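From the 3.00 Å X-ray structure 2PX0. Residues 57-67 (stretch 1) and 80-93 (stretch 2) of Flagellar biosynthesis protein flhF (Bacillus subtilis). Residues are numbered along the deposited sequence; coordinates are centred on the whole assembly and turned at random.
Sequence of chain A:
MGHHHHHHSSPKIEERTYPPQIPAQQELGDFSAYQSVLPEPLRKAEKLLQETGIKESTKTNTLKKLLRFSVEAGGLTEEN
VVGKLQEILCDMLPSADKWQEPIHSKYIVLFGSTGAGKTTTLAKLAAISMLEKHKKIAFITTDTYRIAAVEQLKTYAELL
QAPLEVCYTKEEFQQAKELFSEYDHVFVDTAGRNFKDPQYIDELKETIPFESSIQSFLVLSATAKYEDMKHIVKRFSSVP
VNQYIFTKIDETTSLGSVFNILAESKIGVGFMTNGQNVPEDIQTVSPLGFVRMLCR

Stretch 1 57-67: STKTNTLKKLL
Stretch 2 80-93: NVVGKLQEILCDML

Residues 57-67 lie within a longer helix, and the second stretch carries a helix through residue 90, after which Asp-91 (phi/psi -70/20) is the first residue to leave helical values. The two N-to-C directions make an angle of 122°, so the helices cross obliquely with a partly antiparallel sense, their axes approaching to 10.1 Å. Two CA-CA distances fix the register: Thr-62 CA to Ile-88 CA and Leu-66 CA to Leu-85 CA, each 6.8 Å. As the first helix advances, its partners therefore run backward, from Met-92 opposite Thr-58 to Val-81 opposite Leu-66. No hydrogen bond crosses the contact, which buries 407 Å² in total and rests on side-chain packing.

Thr-62 sits at the centre, its CA-to-CB bond directed toward the second helix. Its chi1 of -52° (m) places OG1 2.6 Å from Thr-58 O, to which it donates a hydrogen bond; Thr-62 N donates to the same carbonyl oxygen at 2.7 Å. The hydroxyl donates within its own helix, and both branches pack across the contact: Thr-62 CG2 lies 3.5 Å from Leu-85 CD1 and 3.8 Å from Ile-88 CG2, and Thr-62 OG1 lies 3.9 Å from Leu-89 CD2. Leu-85 (chi1 179°, t; chi2 59°, p) starts sideways, but its end comes nearer. Leu-89 (m, t) does likewise.

Ile-88 points toward the first helix with chi1 -64° (m) and chi2 -177° (t). This extended chain carries CD1 to 3.7 Å from Leu-66 N, 4.1 Å from Leu-66 CB and 4.0 Å from Lys-65 CB, while its CG2 meets Thr-62. Leu-66 leaves its backbone sideways; with chi1 at -144°, between wells, and chi2 at -150° (t), its CD1 reaches 4.2 Å from Val-81 CG1. Val-81 has chi1 -176° (t).

At the other end, Thr-58 (chi1 -51°, m) directs CG2 to 3.6 Å from Met-92 CE. Met-92 lies beyond the helix at phi/psi -119/-14, yet its CB points toward the first stretch, and chi angles of -73° (m), 180° (t) and 65° (p) bring the terminal methyl to Thr-58.

Two lysines begin toward the opposing stretch, but their ends lead away to polar partners in their own helices. Lys-65 (m, m, t, m) donates from NZ to Asn-61 OD1 at 2.6 Å, leaving its CB at the contact. Lys-84 (m, m, t, t) forms a salt bridge from NZ to Glu-87 OE2 at 2.9 Å.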

# COMPACT_ATOMS: atom_id res chain seq x y z
N SER A 57 -16.84 16.03 7.08
CA SER A 57 -17.17 17.34 6.53
C SER A 57 -17.90 17.28 5.20
O SER A 57 -18.81 18.07 4.95
CB SER A 57 -15.90 18.18 6.38
OG SER A 57 -14.77 17.37 6.08
N THR A 58 -17.52 16.32 4.35
CA THR A 58 -18.14 16.16 3.04
C THR A 58 -19.56 15.64 3.14
O THR A 58 -20.45 16.12 2.44
CB THR A 58 -17.33 15.22 2.16
OG1 THR A 58 -15.96 15.64 2.15
CG2 THR A 58 -17.84 15.24 0.73
N LYS A 59 -19.78 14.65 3.99
CA LYS A 59 -21.13 14.12 4.13
C LYS A 59 -22.02 15.22 4.68
O LYS A 59 -23.11 15.49 4.17
CB LYS A 59 -21.17 12.92 5.08
CG LYS A 59 -20.46 11.68 4.56
CD LYS A 59 -20.70 10.49 5.47
CE LYS A 59 -20.22 10.76 6.90
NZ LYS A 59 -18.76 11.06 6.95
N THR A 60 -21.54 15.87 5.73
CA THR A 60 -22.30 16.96 6.33
C THR A 60 -22.76 17.87 5.20
O THR A 60 -23.95 18.18 5.08
CB THR A 60 -21.43 17.76 7.34
OG1 THR A 60 -21.07 16.91 8.44
CG2 THR A 60 -22.20 18.98 7.88
N ASN A 61 -21.81 18.28 4.36
CA ASN A 61 -22.09 19.18 3.25
C ASN A 61 -22.95 18.60 2.12
O ASN A 61 -23.75 19.32 1.51
CB ASN A 61 -20.78 19.70 2.69
CG ASN A 61 -20.79 21.21 2.52
OD1 ASN A 61 -21.57 21.76 1.74
ND2 ASN A 61 -19.92 21.89 3.28
N THR A 62 -22.79 17.32 1.83
CA THR A 62 -23.57 16.69 0.78
C THR A 62 -25.01 16.64 1.23
O THR A 62 -25.93 16.70 0.43
CB THR A 62 -23.08 15.28 0.51
OG1 THR A 62 -21.67 15.31 0.29
CG2 THR A 62 -23.75 14.72 -0.73
N LEU A 63 -25.20 16.52 2.53
CA LEU A 63 -26.54 16.48 3.09
C LEU A 63 -27.19 17.87 3.13
O LEU A 63 -28.39 18.00 2.89
CB LEU A 63 -26.51 15.89 4.50
CG LEU A 63 -26.52 14.37 4.58
CD1 LEU A 63 -26.44 13.95 6.03
CD2 LEU A 63 -27.79 13.84 3.93
N LYS A 64 -26.40 18.89 3.44
CA LYS A 64 -26.93 20.24 3.49
C LYS A 64 -27.42 20.59 2.09
O LYS A 64 -28.48 21.19 1.92
CB LYS A 64 -25.87 21.24 3.96
CG LYS A 64 -25.29 20.95 5.36
CD LYS A 64 -26.33 21.07 6.51
CE LYS A 64 -25.67 20.84 7.89
NZ LYS A 64 -26.62 21.04 9.03
N LYS A 65 -26.65 20.18 1.09
CA LYS A 65 -26.99 20.42 -0.31
C LYS A 65 -28.27 19.64 -0.62
O LYS A 65 -29.29 20.21 -1.03
CB LYS A 65 -25.88 19.90 -1.22
CG LYS A 65 -24.52 20.52 -0.97
CD LYS A 65 -24.33 21.75 -1.80
CE LYS A 65 -22.97 22.40 -1.54
NZ LYS A 65 -22.86 22.95 -0.14
N LEU A 66 -28.22 18.32 -0.40
CA LEU A 66 -29.34 17.43 -0.64
C LEU A 66 -30.62 17.94 0.02
O LEU A 66 -31.65 18.14 -0.64
CB LEU A 66 -29.04 16.04 -0.09
CG LEU A 66 -29.57 14.85 -0.89
CD1 LEU A 66 -29.87 13.69 0.06
CD2 LEU A 66 -30.83 15.27 -1.63
N LEU A 67 -30.55 18.14 1.33
CA LEU A 67 -31.68 18.60 2.11
C LEU A 67 -32.18 19.96 1.63
O LEU A 67 -33.38 20.22 1.61
CB LEU A 67 -31.28 18.65 3.59
CG LEU A 67 -32.31 18.95 4.68
CD1 LEU A 67 -33.43 17.93 4.67
CD2 LEU A 67 -31.62 18.95 6.02
N ASN A 80 -35.47 7.77 -6.38
CA ASN A 80 -34.54 8.58 -7.17
C ASN A 80 -33.71 9.52 -6.33
O ASN A 80 -33.29 10.58 -6.80
CB ASN A 80 -35.30 9.39 -8.23
CG ASN A 80 -36.16 10.49 -7.63
OD1 ASN A 80 -35.66 11.41 -6.99
ND2 ASN A 80 -37.46 10.38 -7.83
N VAL A 81 -33.47 9.14 -5.07
CA VAL A 81 -32.66 9.96 -4.18
C VAL A 81 -31.20 9.69 -4.49
O VAL A 81 -30.35 10.57 -4.37
CB VAL A 81 -32.87 9.63 -2.70
CG1 VAL A 81 -32.06 10.59 -1.84
CG2 VAL A 81 -34.35 9.71 -2.35
N VAL A 82 -30.91 8.45 -4.88
CA VAL A 82 -29.55 8.05 -5.20
C VAL A 82 -29.07 8.77 -6.46
O VAL A 82 -27.89 8.74 -6.80
CB VAL A 82 -29.46 6.53 -5.41
CG1 VAL A 82 -28.06 6.03 -5.09
CG2 VAL A 82 -30.51 5.82 -4.55
N GLY A 83 -29.99 9.43 -7.15
CA GLY A 83 -29.61 10.15 -8.35
C GLY A 83 -28.89 11.43 -8.00
O GLY A 83 -27.75 11.63 -8.42
N LYS A 84 -29.54 12.29 -7.22
CA LYS A 84 -28.94 13.56 -6.82
C LYS A 84 -27.75 13.38 -5.88
O LYS A 84 -26.78 14.13 -5.95
CB LYS A 84 -29.99 14.46 -6.15
CG LYS A 84 -31.00 15.08 -7.12
CD LYS A 84 -30.33 16.08 -8.07
CE LYS A 84 -31.29 16.55 -9.16
NZ LYS A 84 -30.70 17.63 -10.00
N LEU A 85 -27.82 12.38 -5.01
CA LEU A 85 -26.72 12.14 -4.08
C LEU A 85 -25.41 11.88 -4.84
O LEU A 85 -24.33 12.05 -4.29
CB LEU A 85 -27.04 10.95 -3.18
CG LEU A 85 -25.91 10.64 -2.21
CD1 LEU A 85 -25.62 11.85 -1.32
CD2 LEU A 85 -26.29 9.44 -1.37
N GLN A 86 -25.52 11.46 -6.10
CA GLN A 86 -24.34 11.19 -6.90
C GLN A 86 -24.03 12.44 -7.72
O GLN A 86 -22.87 12.85 -7.82
CB GLN A 86 -24.58 9.98 -7.81
CG GLN A 86 -25.16 8.80 -7.05
CD GLN A 86 -25.08 7.48 -7.80
OE1 GLN A 86 -24.94 7.46 -9.02
NE2 GLN A 86 -25.19 6.37 -7.07
N GLU A 87 -25.07 13.04 -8.29
CA GLU A 87 -24.90 14.26 -9.08
C GLU A 87 -24.18 15.28 -8.19
O GLU A 87 -23.22 15.92 -8.60
CB GLU A 87 -26.27 14.80 -9.50
CG GLU A 87 -26.21 16.04 -10.36
CD GLU A 87 -27.60 16.56 -10.74
OE1 GLU A 87 -28.45 15.74 -11.16
OE2 GLU A 87 -27.84 17.79 -10.63
N ILE A 88 -24.65 15.42 -6.96
CA ILE A 88 -24.03 16.33 -6.00
C ILE A 88 -22.56 15.98 -5.80
O ILE A 88 -21.69 16.82 -6.01
CB ILE A 88 -24.74 16.26 -4.64
CG1 ILE A 88 -26.18 16.74 -4.79
CG2 ILE A 88 -24.00 17.10 -3.63
CD1 ILE A 88 -26.94 16.77 -3.51
N LEU A 89 -22.29 14.75 -5.39
CA LEU A 89 -20.92 14.30 -5.18
C LEU A 89 -20.07 14.56 -6.41
O LEU A 89 -18.93 15.02 -6.34
CB LEU A 89 -20.88 12.80 -4.89
CG LEU A 89 -21.35 12.29 -3.54
CD1 LEU A 89 -21.36 10.77 -3.58
CD2 LEU A 89 -20.43 12.79 -2.46
N CYS A 90 -20.64 14.24 -7.56
CA CYS A 90 -19.92 14.39 -8.80
C CYS A 90 -19.50 15.83 -9.02
O CYS A 90 -18.38 16.09 -9.45
CB CYS A 90 -20.77 13.90 -9.97
SG CYS A 90 -19.76 13.22 -11.28
N ASP A 91 -20.38 16.78 -8.72
CA ASP A 91 -20.07 18.19 -8.91
C ASP A 91 -19.02 18.71 -7.94
O ASP A 91 -18.91 19.92 -7.73
CB ASP A 91 -21.35 19.02 -8.81
CG ASP A 91 -22.09 19.12 -10.14
OD1 ASP A 91 -22.26 18.08 -10.83
OD2 ASP A 91 -22.52 20.25 -10.50
N MET A 92 -18.25 17.78 -7.37
CA MET A 92 -17.19 18.10 -6.41
C MET A 92 -15.79 17.67 -6.85
O MET A 92 -14.79 18.08 -6.25
CB MET A 92 -17.49 17.45 -5.06
CG MET A 92 -18.59 18.10 -4.32
SD MET A 92 -18.85 17.28 -2.76
CE MET A 92 -17.26 17.64 -1.93
N LEU A 93 -15.72 16.82 -7.88
CA LEU A 93 -14.44 16.37 -8.41
C LEU A 93 -14.21 17.21 -9.65
O LEU A 93 -15.15 17.80 -10.19
CB LEU A 93 -14.49 14.90 -8.84
CG LEU A 93 -14.97 13.77 -7.93
CD1 LEU A 93 -14.23 13.79 -6.61
CD2 LEU A 93 -16.46 13.91 -7.72